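Local structure of PKS_KS domain-containing protein (Photorhabdus luminescens subsp. laumondii, 6SMO) at residues 198-201 against 202-205. The protein probably acts as a beta-ketoacyl-acyl-carrier-protein synthase subunit, elongating acyl chains by condensation, and here holds a polyketide-like pentaoxododecanal in its pocket. Residues are numbered along the deposited sequence; the frame is centred on the assembly and turned at random.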
loop_
_atom_site.group_PDB
_atom_site.type_symbol
_atom_site.label_atom_id
_atom_site.label_comp_id
_atom_site.label_asym_id
_atom_site.label_seq_id
_atom_site.Cartn_x
_atom_site.Cartn_y
_atom_site.Cartn_z
ATOM N N LEU B 198 5.199 5.703 8.967
ATOM C CA LEU B 198 5.839 6.051 10.265
ATOM C C LEU B 198 6.956 5.043 10.565
ATOM O O LEU B 198 8.003 5.464 11.093
ATOM C CB LEU B 198 4.780 6.052 11.374
ATOM C CG LEU B 198 3.742 7.171 11.297
ATOM C CD1 LEU B 198 2.548 6.866 12.187
ATOM C CD2 LEU B 198 4.355 8.510 11.675
ATOM N N GLY B 199 6.730 3.766 10.233
ATOM C CA GLY B 199 7.686 2.659 10.433
ATOM C C GLY B 199 8.968 2.851 9.640
ATOM O O GLY B 199 10.053 2.734 10.244
ATOM N N ILE B 200 8.859 3.130 8.336
ATOM C CA ILE B 200 10.024 3.324 7.421
ATOM C C ILE B 200 10.718 4.649 7.771
ATOM O O ILE B 200 11.955 4.710 7.646
ATOM C CB ILE B 200 9.604 3.248 5.936
ATOM C CG1 ILE B 200 10.801 2.942 5.030
ATOM C CG2 ILE B 200 8.870 4.505 5.491
ATOM C CD1 ILE B 200 10.422 2.380 3.680
ATOM N N ALA B 201 9.946 5.659 8.193
ATOM C CA ALA B 201 10.439 6.978 8.660
ATOM C C ALA B 201 11.274 6.800 9.935
ATOM O O ALA B 201 12.325 7.458 10.048
ATOM C CB ALA B 201 9.276 7.912 8.893
ATOM N N MET B 202 10.811 5.943 10.853
ATOM C CA MET B 202 11.511 5.593 12.121
ATOM C C MET B 202 12.849 4.917 11.797
ATOM O O MET B 202 13.852 5.246 12.463
ATOM C CB MET B 202 10.656 4.650 12.975
ATOM C CG MET B 202 11.211 4.406 14.368
ATOM S SD MET B 202 10.581 2.879 15.110
ATOM C CE MET B 202 11.466 1.654 14.146
ATOM N N GLU B 203 12.857 4.008 10.815
ATOM C CA GLU B 203 14.053 3.227 10.391
ATOM C C GLU B 203 15.112 4.176 9.811
ATOM O O GLU B 203 16.298 4.008 10.161
ATOM C CB GLU B 203 13.656 2.142 9.388
ATOM C CG GLU B 203 12.932 0.970 10.029
ATOM C CD GLU B 203 12.245 0.027 9.055
ATOM O OE1 GLU B 203 11.320 -0.693 9.486
ATOM O OE2 GLU B 203 12.634 0.013 7.869
ATOM N N HIS B 204 14.700 5.130 8.968
ATOM C CA HIS B 204 15.586 6.153 8.344
ATOM C C HIS B 204 16.338 6.929 9.432
ATOM O O HIS B 204 17.566 7.095 9.291
ATOM C CB HIS B 204 14.788 7.101 7.434
ATOM C CG HIS B 204 14.537 6.559 6.068
ATOM N ND1 HIS B 204 13.263 6.340 5.581
ATOM C CD2 HIS B 204 15.387 6.192 5.084
ATOM C CE1 HIS B 204 13.341 5.861 4.356
ATOM N NE2 HIS B 204 14.632 5.762 4.028
ATOM N N ILE B 205 15.629 7.375 10.473
ATOM C CA ILE B 205 16.189 8.210 11.578
ATOM C C ILE B 205 17.076 7.330 12.468
ATOM O O ILE B 205 18.202 7.762 12.783
ATOM C CB ILE B 205 15.069 8.904 12.384
ATOM C CG1 ILE B 205 14.224 9.831 11.504
ATOM C CG2 ILE B 205 15.645 9.651 13.582
ATOM C CD1 ILE B 205 12.883 10.192 12.102
#
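His204 leans back along its helix beside Ile200, one turn earlier, and the two side chains point the same way. Followed outward, the histidine starts with CB, 3.6 Å from Ala201 O and about as far from Ile200 O. Its ring carbon CG, anti to the carbonyl carbon (chi1 -82°), turns the ring toward the preceding turn. ND1 then comes to 2.9 Å from Ile200 O, which approaches the ring obliquely, while CE1 rests 3.9 Å from Ile200 CG1. The CA of Ala201 sits at the ring edge, near its plane. At the tip, NE2 is hydrogen-bonded to the hydroxyl of Tyr168 of the neighbouring Ketoacyl_synth_N domain-containing protein, whose ring stands roughly perpendicular to the imidazole and whose side chain also packs on Ile200.

The backbone beneath is regular alpha-helix: Met202 N, Glu203 N and His204 N bond to the carbonyls four residues back, His204 N reaching Ile200 O at 3.1 Å, and Ile205 N makes a weak bond to Ala201 O. Glu203 leans back alongside Gly199, its CG 3.4 Å from Gly199 O; the extended remainder leaves OE1 3.7 Å from the same oxygen. On another side, Ile205 CG1 lies 3.4 Å from Ala201 O, and both residues pack on Met213 of strand 212-219 and Leu269 of strand 263-271. Helix 193-206 thus covers the sheet of this thiolase-like fold with one side and presents Ile200 and His204 to the partner subunit with another. The bond at NE2 and the perpendicular tyrosine ring should together restrict rotation of the buried imidazole, making this aliphatic-aromatic pair a polar as well as an apolar element of the subunit interface.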